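Local coordinates for protein meso-diaminopimelate dehydrogenase (Clostridium tetani, PDB 3WGY) that catalyses, in its natural form, the reversible NADP+-dependent oxidative deamination of meso-2,6-diaminopimelate, and here is a multiply substituted variant crystallised with 4-methyl-2-oxovalerate, at residues G13-G18 / I67-S72; D91-H96 / P100-R105; T121-G126 / E274-F279; V285-A290 / V303-I308. The protein carries 6 engineered substitutions. One frame throughout, in Å; residues are numbered along the deposited sequence.

Contact 1 (G13-G18 / I67-S72); sequences GNIGKG and ILCGGS
One water, rather than a direct polar bond, ties Gly13 and Gly16 to Cys69. Water 1 accepts from the amides of Gly13 (N to water O 2.7 Å) and Gly16 (N to water O 3.0 Å). It donates in turn to the carbonyl of Cys69, whose O lies 2.6 Å from the water O. Gly13 is the N-cap of helix 14-23 and Gly16 lies in its first turn, where amide N-H groups have no carbonyl one turn earlier in the helix to bond to; the water carries them over to the loop that follows strand 65-68.

The van der Waals part centres on Cys69. Its CB rests 3.6 Å from Gly16 N, and SG lies 3.7 Å from Gly16 CA, against the helix backbone. SG stands anti to its own carbonyl carbon (chi1 -48°), which sets it against Gly16 and within 4.0 Å of Ile15 CG2. Farther along the loop, Gly13 and Gly71 come near through backbone alone.

Gly13 and Gly16 fit the glycine-rich GxGxxG turn of a Rossmann fold, consistent with a dinucleotide-binding site at this helix start. Strand 65-68 runs beside strand 5-10 in the parallel sheet; Cys69 packs on Ile9 and on Val19 of helix 14-23, while Ile15 reaches across to Leu284 of helix 276-296.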
loop_
_atom_site.group_PDB
_atom_site.type_symbol
_atom_site.label_atom_id
_atom_site.label_comp_id
_atom_site.label_asym_id
_atom_site.label_seq_id
_atom_site.Cartn_x
_atom_site.Cartn_y
_atom_site.Cartn_z
ATOM N N GLY B 13 13.633 21.099 14.063
ATOM C CA GLY B 13 12.813 20.634 15.166
ATOM C C GLY B 13 12.886 19.117 15.184
ATOM O O GLY B 13 13.886 18.543 14.741
ATOM N N ASN B 14 11.846 18.453 15.682
ATOM C CA ASN B 14 11.867 16.991 15.730
ATOM C C ASN B 14 11.888 16.359 14.349
ATOM O O ASN B 14 12.506 15.319 14.151
ATOM C CB ASN B 14 10.676 16.435 16.518
ATOM C CG ASN B 14 10.893 16.493 18.019
ATOM O OD1 ASN B 14 12.028 16.610 18.492
ATOM N ND2 ASN B 14 9.805 16.391 18.779
ATOM N N ILE B 15 11.220 16.979 13.387
ATOM C CA ILE B 15 11.207 16.410 12.043
ATOM C C ILE B 15 12.527 16.688 11.317
ATOM O O ILE B 15 13.079 15.804 10.655
ATOM C CB ILE B 15 10.015 16.940 11.234
ATOM C CG1 ILE B 15 8.714 16.596 11.971
ATOM C CG2 ILE B 15 10.001 16.303 9.831
ATOM C CD1 ILE B 15 7.463 17.027 11.256
ATOM N N GLY B 16 13.041 17.906 11.456
ATOM C CA GLY B 16 14.307 18.236 10.821
ATOM C C GLY B 16 15.376 17.282 11.328
ATOM O O GLY B 16 16.148 16.724 10.546
ATOM N N LYS B 17 15.418 17.091 12.646
ATOM C CA LYS B 17 16.382 16.183 13.265
ATOM C C LYS B 17 16.151 14.760 12.765
ATOM O O LYS B 17 17.100 14.015 12.525
ATOM C CB LYS B 17 16.250 16.209 14.795
ATOM C CG LYS B 17 16.826 17.434 15.469
ATOM C CD LYS B 17 16.660 17.332 16.979
ATOM C CE LYS B 17 17.457 18.404 17.707
ATOM N NZ LYS B 17 17.105 19.786 17.269
ATOM N N GLY B 18 14.883 14.386 12.617
ATOM C CA GLY B 18 14.558 13.058 12.126
ATOM C C GLY B 18 15.021 12.868 10.692
ATOM O O GLY B 18 15.464 11.781 10.310
ATOM N N ILE B 67 13.935 19.704 2.013
ATOM C CA ILE B 67 12.846 19.111 2.770
ATOM C C ILE B 67 12.382 20.137 3.810
ATOM O O ILE B 67 13.154 20.551 4.676
ATOM C CB ILE B 67 13.298 17.803 3.462
ATOM C CG1 ILE B 67 13.870 16.846 2.408
ATOM C CG2 ILE B 67 12.116 17.158 4.188
ATOM C CD1 ILE B 67 14.221 15.481 2.925
ATOM N N LEU B 68 11.123 20.554 3.703
ATOM C CA LEU B 68 10.552 21.542 4.608
ATOM C C LEU B 68 10.059 20.929 5.913
ATOM O O LEU B 68 9.051 20.212 5.943
ATOM C CB LEU B 68 9.412 22.277 3.905
ATOM C CG LEU B 68 9.790 22.732 2.489
ATOM C CD1 LEU B 68 8.743 23.705 1.960
ATOM C CD2 LEU B 68 11.157 23.396 2.508
ATOM N N CYS B 69 10.781 21.218 6.992
ATOM C CA CYS B 69 10.444 20.701 8.313
ATOM C C CYS B 69 10.052 21.823 9.269
ATOM O O CYS B 69 10.403 21.802 10.449
ATOM C CB CYS B 69 11.631 19.928 8.874
ATOM S SG CYS B 69 12.326 18.762 7.687
ATOM N N GLY B 70 9.312 22.791 8.733
ATOM C CA GLY B 70 8.843 23.939 9.497
ATOM C C GLY B 70 9.282 24.019 10.945
ATOM O O GLY B 70 8.681 23.386 11.818
ATOM N N GLY B 71 10.327 24.810 11.186
ATOM C CA GLY B 71 10.878 24.992 12.520
ATOM C C GLY B 71 9.947 24.636 13.663
ATOM O O GLY B 71 10.321 23.852 14.541
ATOM N N SER B 72 8.746 25.220 13.644
ATOM C CA SER B 72 7.697 24.997 14.645
ATOM C C SER B 72 6.961 26.309 14.921
ATOM O O SER B 72 6.750 26.692 16.073
ATOM C CB SER B 72 8.277 24.450 15.961
ATOM O OG SER B 72 7.255 24.150 16.900
HETATM O O HOH W 1 11.724 20.515 12.254
#

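Contact 2 (D91-H96 / P100-R105)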
loop_
_atom_site.group_PDB
_atom_site.type_symbol
_atom_site.label_atom_id
_atom_site.label_comp_id
_atom_site.label_asym_id
_atom_site.label_seq_id
_atom_site.Cartn_x
_atom_site.Cartn_y
_atom_site.Cartn_z
ATOM N N ASP B 91 7.295 18.757 1.259
ATOM C CA ASP B 91 6.719 19.151 2.540
ATOM C C ASP B 91 5.655 18.161 3.002
ATOM O O ASP B 91 5.218 17.290 2.242
ATOM C CB ASP B 91 6.123 20.564 2.478
ATOM C CG ASP B 91 4.849 20.638 1.655
ATOM O OD1 ASP B 91 3.939 19.809 1.878
ATOM O OD2 ASP B 91 4.748 21.541 0.792
ATOM N N SER B 92 5.232 18.303 4.252
ATOM C CA SER B 92 4.233 17.411 4.821
ATOM C C SER B 92 2.994 18.176 5.269
ATOM O O SER B 92 2.349 17.803 6.251
ATOM C CB SER B 92 4.839 16.670 6.008
ATOM O OG SER B 92 5.383 17.605 6.928
ATOM N N PHE B 93 2.682 19.253 4.554
ATOM C CA PHE B 93 1.517 20.088 4.850
ATOM C C PHE B 93 0.375 19.140 5.214
ATOM O O PHE B 93 -0.071 18.362 4.376
ATOM C CB PHE B 93 1.186 20.918 3.605
ATOM C CG PHE B 93 0.155 21.984 3.830
ATOM C CD1 PHE B 93 -1.206 21.689 3.747
ATOM C CD2 PHE B 93 0.540 23.291 4.111
ATOM C CE1 PHE B 93 -2.165 22.684 3.937
ATOM C CE2 PHE B 93 -0.415 24.293 4.304
ATOM C CZ PHE B 93 -1.766 23.987 4.215
ATOM N N ASP B 94 -0.095 19.194 6.459
ATOM C CA ASP B 94 -1.149 18.266 6.881
ATOM C C ASP B 94 -2.559 18.802 7.103
ATOM O O ASP B 94 -3.398 18.099 7.678
ATOM C CB ASP B 94 -0.723 17.520 8.151
ATOM C CG ASP B 94 -0.519 18.452 9.335
ATOM O OD1 ASP B 94 -1.234 19.474 9.416
ATOM O OD2 ASP B 94 0.344 18.152 10.190
ATOM N N ASN B 95 -2.839 20.026 6.671
ATOM C CA ASN B 95 -4.184 20.558 6.855
ATOM C C ASN B 95 -5.042 20.125 5.665
ATOM O O ASN B 95 -5.154 20.844 4.671
ATOM C CB ASN B 95 -4.158 22.082 6.958
ATOM C CG ASN B 95 -5.454 22.644 7.511
ATOM O OD1 ASN B 95 -6.530 22.423 6.949
ATOM N ND2 ASN B 95 -5.360 23.367 8.619
ATOM N N HIS B 96 -5.629 18.938 5.779
ATOM C CA HIS B 96 -6.460 18.362 4.728
ATOM C C HIS B 96 -7.425 19.343 4.069
ATOM O O HIS B 96 -7.529 19.393 2.840
ATOM C CB HIS B 96 -7.243 17.175 5.287
ATOM C CG HIS B 96 -6.379 16.016 5.690
ATOM N ND1 HIS B 96 -5.792 15.172 4.767
ATOM C CD2 HIS B 96 -6.000 15.568 6.910
ATOM C CE1 HIS B 96 -5.094 14.251 5.404
ATOM N NE2 HIS B 96 -5.202 14.469 6.703
ATOM N N PRO B 100 -6.167 21.662 -1.041
ATOM C CA PRO B 100 -6.426 22.134 -2.406
ATOM C C PRO B 100 -5.775 23.488 -2.674
ATOM O O PRO B 100 -5.175 23.707 -3.726
ATOM C CB PRO B 100 -7.948 22.210 -2.457
ATOM C CG PRO B 100 -8.355 21.067 -1.582
ATOM C CD PRO B 100 -7.419 21.222 -0.397
ATOM N N GLN B 101 -5.895 24.387 -1.704
ATOM C CA GLN B 101 -5.340 25.731 -1.811
ATOM C C GLN B 101 -3.818 25.735 -1.773
ATOM O O GLN B 101 -3.175 26.506 -2.486
ATOM C CB GLN B 101 -5.882 26.602 -0.677
ATOM C CG GLN B 101 -5.446 28.054 -0.727
ATOM C CD GLN B 101 -4.656 28.467 0.500
ATOM O OE1 GLN B 101 -4.745 29.608 0.946
ATOM N NE2 GLN B 101 -3.868 27.540 1.046
ATOM N N HIS B 102 -3.243 24.885 -0.927
ATOM C CA HIS B 102 -1.795 24.805 -0.809
ATOM C C HIS B 102 -1.235 24.341 -2.144
ATOM O O HIS B 102 -0.196 24.827 -2.601
ATOM C CB HIS B 102 -1.413 23.817 0.294
ATOM C CG HIS B 102 0.064 23.715 0.532
ATOM N ND1 HIS B 102 0.825 24.788 0.955
ATOM C CD2 HIS B 102 0.915 22.667 0.425
ATOM C CE1 HIS B 102 2.080 24.402 1.099
ATOM N NE2 HIS B 102 2.161 23.121 0.781
ATOM N N PHE B 103 -1.941 23.403 -2.770
ATOM C CA PHE B 103 -1.527 22.865 -4.059
ATOM C C PHE B 103 -1.427 23.971 -5.106
ATOM O O PHE B 103 -0.389 24.142 -5.743
ATOM C CB PHE B 103 -2.523 21.807 -4.541
ATOM C CG PHE B 103 -2.084 21.101 -5.789
ATOM C CD1 PHE B 103 -1.041 20.184 -5.748
ATOM C CD2 PHE B 103 -2.675 21.390 -7.013
ATOM C CE1 PHE B 103 -0.588 19.565 -6.908
ATOM C CE2 PHE B 103 -2.230 20.780 -8.184
ATOM C CZ PHE B 103 -1.182 19.863 -8.129
ATOM N N GLU B 104 -2.510 24.718 -5.284
ATOM C CA GLU B 104 -2.526 25.800 -6.264
ATOM C C GLU B 104 -1.373 26.772 -6.049
ATOM O O GLU B 104 -0.640 27.088 -6.987
ATOM C CB GLU B 104 -3.851 26.566 -6.200
ATOM C CG GLU B 104 -5.057 25.771 -6.662
ATOM C CD GLU B 104 -4.912 25.256 -8.085
ATOM O OE1 GLU B 104 -4.703 26.080 -9.004
ATOM O OE2 GLU B 104 -5.009 24.025 -8.282
ATOM N N ARG B 105 -1.212 27.234 -4.810
ATOM C CA ARG B 105 -0.154 28.182 -4.467
ATOM C C ARG B 105 1.219 27.651 -4.870
ATOM O O ARG B 105 1.982 28.320 -5.575
ATOM C CB ARG B 105 -0.165 28.473 -2.957
ATOM C CG ARG B 105 0.921 29.454 -2.487
ATOM C CD ARG B 105 0.350 30.849 -2.205
ATOM N NE ARG B 105 1.285 31.928 -2.543
ATOM C CZ ARG B 105 2.152 32.486 -1.702
ATOM N NH1 ARG B 105 2.228 32.083 -0.438
ATOM N NH2 ARG B 105 2.954 33.455 -2.132
#
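Phe93 and His102 each carry their ring anti to the backbone N (chi1 -170° and -177°), and the two side chains run antiparallel, so that their rings overlap. Asp91, by contrast, sets its carboxylate between its backbone N and carbonyl carbon (chi1 71°), facing the far end of the imidazole.

The rings form an offset stack, with centroids 3.9 Å apart and nearly parallel planes. Phe93 CD2 sits over the centre of the imidazole, 3.5 Å from His102 ND1, and His102 CB adds a CH-pi contact over the face of the phenyl ring. At the imidazole edge, His102 NE2 donates to Asp91 OD2 at 3.0 Å in an almost straight bond. The acceptor lies in the ring plane, whereas the donor comes in from above the carboxylate plane. Stack and bond together fix the rotation of the imidazole, and the nearby carboxylate would probably favour a positive charge on it.

Asp91 OD1 is engaged too: it accepts from Phe93 N at 3.0 Å and also from Ser120 N. Pro100 CD rests 3.7 Å from His96 O, while the imidazole of His96 bonds through ND1 to Leu326 O of the second subunit.

The Asp91-Phe93 bond defines an Asx turn, here at the exit of strand 88-90. The whole is a strand-to-helix connection of the parallel, Rossmann-type sheet, in which a His-carboxylate bond fastens helix 99-113 to the loop preceding it.

Contact 3 (T121-G126 / E274-F279). Engineered in segment 274-279: Ser276 (natural residue Asn).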
loop_
_atom_site.group_PDB
_atom_site.type_symbol
_atom_site.label_atom_id
_atom_site.label_comp_id
_atom_site.label_asym_id
_atom_site.label_seq_id
_atom_site.Cartn_x
_atom_site.Cartn_y
_atom_site.Cartn_z
ATOM N N THR B 121 3.082 15.016 1.998
ATOM C CA THR B 121 3.539 13.636 2.105
ATOM C C THR B 121 3.749 13.340 3.598
ATOM O O THR B 121 3.723 14.255 4.426
ATOM C CB THR B 121 4.839 13.389 1.292
ATOM O OG1 THR B 121 5.128 11.983 1.276
ATOM C CG2 THR B 121 6.003 14.136 1.887
ATOM N N GLY B 122 3.941 12.068 3.933
ATOM C CA GLY B 122 4.110 11.654 5.320
ATOM C C GLY B 122 3.230 10.424 5.474
ATOM O O GLY B 122 3.002 9.733 4.472
ATOM N N TRP B 123 2.734 10.120 6.675
ATOM C CA TRP B 123 1.870 8.948 6.779
ATOM C C TRP B 123 0.404 9.323 6.579
ATOM O O TRP B 123 -0.356 8.549 6.009
ATOM C CB TRP B 123 2.101 8.134 8.077
ATOM C CG TRP B 123 2.037 8.826 9.419
ATOM C CD1 TRP B 123 2.983 9.644 9.974
ATOM C CD2 TRP B 123 1.024 8.648 10.426
ATOM N NE1 TRP B 123 2.627 9.975 11.263
ATOM C CE2 TRP B 123 1.429 9.381 11.565
ATOM C CE3 TRP B 123 -0.185 7.940 10.474
ATOM C CZ2 TRP B 123 0.669 9.426 12.742
ATOM C CZ3 TRP B 123 -0.941 7.985 11.648
ATOM C CH2 TRP B 123 -0.509 8.722 12.763
ATOM N N ASP B 124 0.006 10.508 7.039
ATOM C CA ASP B 124 -1.353 10.998 6.795
ATOM C C ASP B 124 -1.405 12.497 7.023
ATOM O O ASP B 124 -1.422 12.963 8.164
ATOM C CB ASP B 124 -2.406 10.318 7.672
ATOM C CG ASP B 124 -3.827 10.512 7.126
ATOM O OD1 ASP B 124 -3.980 11.223 6.103
ATOM O OD2 ASP B 124 -4.789 9.957 7.706
ATOM N N PRO B 125 -1.450 13.276 5.932
ATOM C CA PRO B 125 -1.457 12.791 4.543
ATOM C C PRO B 125 -0.181 12.054 4.124
ATOM O O PRO B 125 0.877 12.196 4.744
ATOM C CB PRO B 125 -1.670 14.072 3.741
ATOM C CG PRO B 125 -0.895 15.073 4.549
ATOM C CD PRO B 125 -1.338 14.747 5.966
ATOM N N GLY B 126 -0.299 11.269 3.058
ATOM C CA GLY B 126 0.835 10.515 2.564
ATOM C C GLY B 126 0.470 9.065 2.324
ATOM O O GLY B 126 -0.342 8.758 1.450
ATOM N N GLU B 274 6.688 3.591 16.936
ATOM C CA GLU B 274 7.188 3.924 18.265
ATOM C C GLU B 274 7.603 5.397 18.249
ATOM O O GLU B 274 7.542 6.090 19.265
ATOM C CB GLU B 274 8.388 3.041 18.625
ATOM C CG GLU B 274 8.833 3.153 20.077
ATOM C CD GLU B 274 10.125 2.390 20.360
ATOM O OE1 GLU B 274 10.249 1.238 19.897
ATOM O OE2 GLU B 274 11.011 2.941 21.055
ATOM N N SER B 275 8.011 5.868 17.077
ATOM C CA SER B 275 8.433 7.246 16.898
ATOM C C SER B 275 7.776 7.847 15.657
ATOM O O SER B 275 8.287 7.718 14.539
ATOM C CB SER B 275 9.953 7.311 16.768
ATOM O OG SER B 275 10.394 8.645 16.618
ATOM N N SER B 276 6.642 8.509 15.866
ATOM C CA SER B 276 5.898 9.122 14.785
ATOM C C SER B 276 6.741 10.068 13.942
ATOM O O SER B 276 6.761 9.965 12.720
ATOM C CB SER B 276 4.696 9.892 15.341
ATOM O OG SER B 276 3.974 10.504 14.283
ATOM N N ALA B 277 7.439 10.984 14.600
ATOM C CA ALA B 277 8.261 11.970 13.901
ATOM C C ALA B 277 9.356 11.374 13.022
ATOM O O ALA B 277 9.584 11.840 11.902
ATOM C CB ALA B 277 8.872 12.939 14.906
ATOM N N GLU B 278 10.042 10.354 13.517
ATOM C CA GLU B 278 11.099 9.742 12.728
ATOM C C GLU B 278 10.543 8.966 11.534
ATOM O O GLU B 278 11.231 8.777 10.525
ATOM C CB GLU B 278 11.944 8.820 13.601
ATOM C CG GLU B 278 12.603 9.542 14.760
ATOM C CD GLU B 278 13.834 8.820 15.251
ATOM O OE1 GLU B 278 13.729 7.632 15.631
ATOM O OE2 GLU B 278 14.912 9.445 15.243
ATOM N N PHE B 279 9.297 8.520 11.641
ATOM C CA PHE B 279 8.708 7.786 10.537
ATOM C C PHE B 279 8.349 8.790 9.458
ATOM O O PHE B 279 8.626 8.577 8.282
ATOM C CB PHE B 279 7.459 7.034 10.971
ATOM C CG PHE B 279 6.858 6.210 9.871
ATOM C CD1 PHE B 279 7.439 5.000 9.497
ATOM C CD2 PHE B 279 5.748 6.662 9.178
ATOM C CE1 PHE B 279 6.913 4.248 8.441
ATOM C CE2 PHE B 279 5.213 5.922 8.118
ATOM C CZ PHE B 279 5.799 4.714 7.751
#
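Trp123 meets Ser276 and Phe279 where two helix starts converge, those of helices 123-138 and 276-296, between the Rossmann-type parallel sheet and the antiparallel sheet containing strand 264-273. The Trp123 and Phe279 side chains stand roughly perpendicular. Trp123 CB lies at the edge of the phenyl ring, near its plane, 3.8 Å from Phe279 CE2; CG, set between the backbone N and the carbonyl carbon (chi1 54°), turns the indole so that NE1 faces Ser276. The indole itself approaches Phe279 obliquely, its CD1 4.1 Å from Phe279 CD2.

Ser276, an engineered replacement of the natural asparagine, lies at the indole's edge, close to its plane. Its hydroxyl stands anti to the backbone N and faces the pyrrole side of the ring.

Around them, Leu271 and Leu273 of strand 264-273 pack on both Trp123 and Phe279, and Phe128 meets the indole edge-to-face. Phe279 also packs on Gln265 of the second subunit, so the contact borders the dimer interface. The Trp123 side chain is about 10 Å from the bound 4-methyl-2-oxovalerate.

The polar link between the segments is weak: Trp123 NE1 donates to Ser276 OG at 3.3 Å, with an N-H...O angle of 138°.

Contact 4 (V285-A290 / V303-I308); sequences VAYSRA and VTVLDI
Tyr287 OH reaches Val305 and Ile308 through water 2, which three polar groups grip. The tyrosine hydroxyl donates to it (OH to water O 2.7 Å), and the water gives its own two hydrogens to backbone carbonyls, Val305 O at 2.5 Å and Ile308 O at 2.7 Å from the water O. The water lies near the plane of the phenol ring, at its edge, and satisfies polar atoms of residues that are all buried.

Apolar contacts accompany this bridge. Val305 CG1 lies over a face of the Tyr287 ring, 4.0 Å from its centroid and 28° off the normal, in a CH-pi contact that is closest at CZ; Val305 comes in square to the tyrosine side chain. Ile308 takes the ring edge instead, its CD1 3.9 Å from Tyr287 CD1. Because Ile308 CG1 is anti to the carbonyl carbon (chi1 -54°) and CG2 anti to the backbone N, the two branches divide the work: CG2 meets Ala290 CB at 3.9 Å, one helical turn beyond the tyrosine.

The 3-10 turn 305-307 is braced within its own segment, where Thr304 N donates to Asp307 OD2 at 2.9 Å.

The contact packs helix 276-296 against the loop leaving strand 301-303, the last strand of the parallel sheet. Leu118 of the adjoining strand 116-118 touches both Tyr287 and Ile308, and Leu130 of helix 123-138 packs on Tyr287 and Val305.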
loop_
_atom_site.group_PDB
_atom_site.type_symbol
_atom_site.label_atom_id
_atom_site.label_comp_id
_atom_site.label_asym_id
_atom_site.label_seq_id
_atom_site.Cartn_x
_atom_site.Cartn_y
_atom_site.Cartn_z
ATOM N N VAL B 285 12.248 11.647 3.434
ATOM C CA VAL B 285 13.496 11.332 2.755
ATOM C C VAL B 285 13.285 10.463 1.517
ATOM O O VAL B 285 13.834 10.764 0.457
ATOM C CB VAL B 285 14.480 10.626 3.696
ATOM C CG1 VAL B 285 15.724 10.186 2.918
ATOM C CG2 VAL B 285 14.869 11.573 4.826
ATOM N N ALA B 286 12.498 9.396 1.642
ATOM C CA ALA B 286 12.252 8.516 0.504
ATOM C C ALA B 286 11.649 9.288 -0.665
ATOM O O ALA B 286 12.048 9.102 -1.825
ATOM C CB ALA B 286 11.336 7.381 0.902
ATOM N N TYR B 287 10.685 10.152 -0.359
ATOM C CA TYR B 287 10.046 10.950 -1.394
ATOM C C TYR B 287 10.999 11.987 -1.991
ATOM O O TYR B 287 10.769 12.479 -3.095
ATOM C CB TYR B 287 8.776 11.604 -0.851
ATOM C CG TYR B 287 7.571 10.710 -1.055
ATOM C CD1 TYR B 287 6.905 10.679 -2.283
ATOM C CD2 TYR B 287 7.169 9.811 -0.067
ATOM C CE1 TYR B 287 5.876 9.768 -2.529
ATOM C CE2 TYR B 287 6.137 8.893 -0.301
ATOM C CZ TYR B 287 5.503 8.874 -1.537
ATOM O OH TYR B 287 4.535 7.930 -1.802
ATOM N N SER B 288 12.075 12.301 -1.274
ATOM C CA SER B 288 13.064 13.244 -1.790
ATOM C C SER B 288 13.759 12.587 -2.967
ATOM O O SER B 288 14.092 13.248 -3.948
ATOM C CB SER B 288 14.102 13.599 -0.727
ATOM O OG SER B 288 13.588 14.591 0.137
ATOM N N ARG B 289 13.977 11.279 -2.861
ATOM C CA ARG B 289 14.624 10.539 -3.931
ATOM C C ARG B 289 13.749 10.610 -5.175
ATOM O O ARG B 289 14.250 10.774 -6.285
ATOM C CB ARG B 289 14.836 9.071 -3.539
ATOM C CG ARG B 289 15.496 8.251 -4.649
ATOM C CD ARG B 289 15.828 6.828 -4.228
ATOM N NE ARG B 289 16.766 6.767 -3.107
ATOM C CZ ARG B 289 16.418 6.584 -1.841
ATOM N NH1 ARG B 289 15.138 6.439 -1.509
ATOM N NH2 ARG B 289 17.352 6.553 -0.903
ATOM N N ALA B 290 12.436 10.491 -4.979
ATOM C CA ALA B 290 11.486 10.534 -6.085
ATOM C C ALA B 290 11.417 11.904 -6.746
ATOM O O ALA B 290 11.336 12.002 -7.971
ATOM C CB ALA B 290 10.103 10.137 -5.601
ATOM N N VAL B 303 3.127 18.360 -7.062
ATOM C CA VAL B 303 2.632 16.989 -7.146
ATOM C C VAL B 303 2.365 16.471 -5.741
ATOM O O VAL B 303 2.902 16.998 -4.763
ATOM C CB VAL B 303 3.674 16.044 -7.799
ATOM C CG1 VAL B 303 3.888 16.414 -9.256
ATOM C CG2 VAL B 303 4.986 16.115 -7.031
ATOM N N THR B 304 1.526 15.444 -5.652
ATOM C CA THR B 304 1.205 14.817 -4.382
ATOM C C THR B 304 1.680 13.368 -4.491
ATOM O O THR B 304 2.084 12.925 -5.573
ATOM C CB THR B 304 -0.316 14.828 -4.104
ATOM O OG1 THR B 304 -0.969 13.862 -4.936
ATOM C CG2 THR B 304 -0.901 16.205 -4.392
ATOM N N VAL B 305 1.638 12.629 -3.387
ATOM C CA VAL B 305 2.063 11.236 -3.428
ATOM C C VAL B 305 1.229 10.439 -4.432
ATOM O O VAL B 305 1.686 9.437 -4.965
ATOM C CB VAL B 305 1.942 10.570 -2.039
ATOM C CG1 VAL B 305 2.872 11.259 -1.063
ATOM C CG2 VAL B 305 0.499 10.642 -1.538
ATOM N N LEU B 306 0.006 10.899 -4.682
ATOM C CA LEU B 306 -0.909 10.241 -5.614
ATOM C C LEU B 306 -0.401 10.182 -7.053
ATOM O O LEU B 306 -0.806 9.300 -7.811
ATOM C CB LEU B 306 -2.271 10.943 -5.604
ATOM C CG LEU B 306 -3.289 10.650 -4.487
ATOM C CD1 LEU B 306 -2.623 10.621 -3.138
ATOM C CD2 LEU B 306 -4.388 11.708 -4.523
ATOM N N ASP B 307 0.480 11.112 -7.424
ATOM C CA ASP B 307 1.034 11.181 -8.780
ATOM C C ASP B 307 2.371 10.474 -8.953
ATOM O O ASP B 307 2.899 10.435 -10.061
ATOM C CB ASP B 307 1.283 12.639 -9.195
ATOM C CG ASP B 307 0.122 13.550 -8.894
ATOM O OD1 ASP B 307 -0.987 13.285 -9.391
ATOM O OD2 ASP B 307 0.329 14.543 -8.160
ATOM N N ILE B 308 2.923 9.919 -7.881
ATOM C CA ILE B 308 4.243 9.296 -7.961
ATOM C C ILE B 308 4.303 7.771 -7.865
ATOM O O ILE B 308 3.912 7.186 -6.864
ATOM C CB ILE B 308 5.160 9.872 -6.860
ATOM C CG1 ILE B 308 5.194 11.398 -6.953
ATOM C CG2 ILE B 308 6.559 9.307 -6.996
ATOM C CD1 ILE B 308 5.931 12.049 -5.799
HETATM O O HOH W 2 3.346 7.744 -4.250
#

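The contacts follow one another in series along the chain, with centres 12 to 18 Å apart. Contacts 1 and 2 lie at the ends of the neighbouring strands 65-68 and 88-90 of the parallel sheet, and pack together through Leu68 and Asp91. Contact 2 probably bonds to contact 3 from Asp91 O to Thr121 N, linking the exits of strands 88-90 and 116-118. Contacts 3 and 4 share helix 276-296, and Thr121 packs on both Tyr287 and Val305. This long helix runs from beside the antiparallel sheet (strand 264-273) to the Rossmann-type parallel sheet, touching Ile67 of contact 1 on its way. Contacts 2, 3 and 4 also touch the second subunit, joining the fold to the dimer interface.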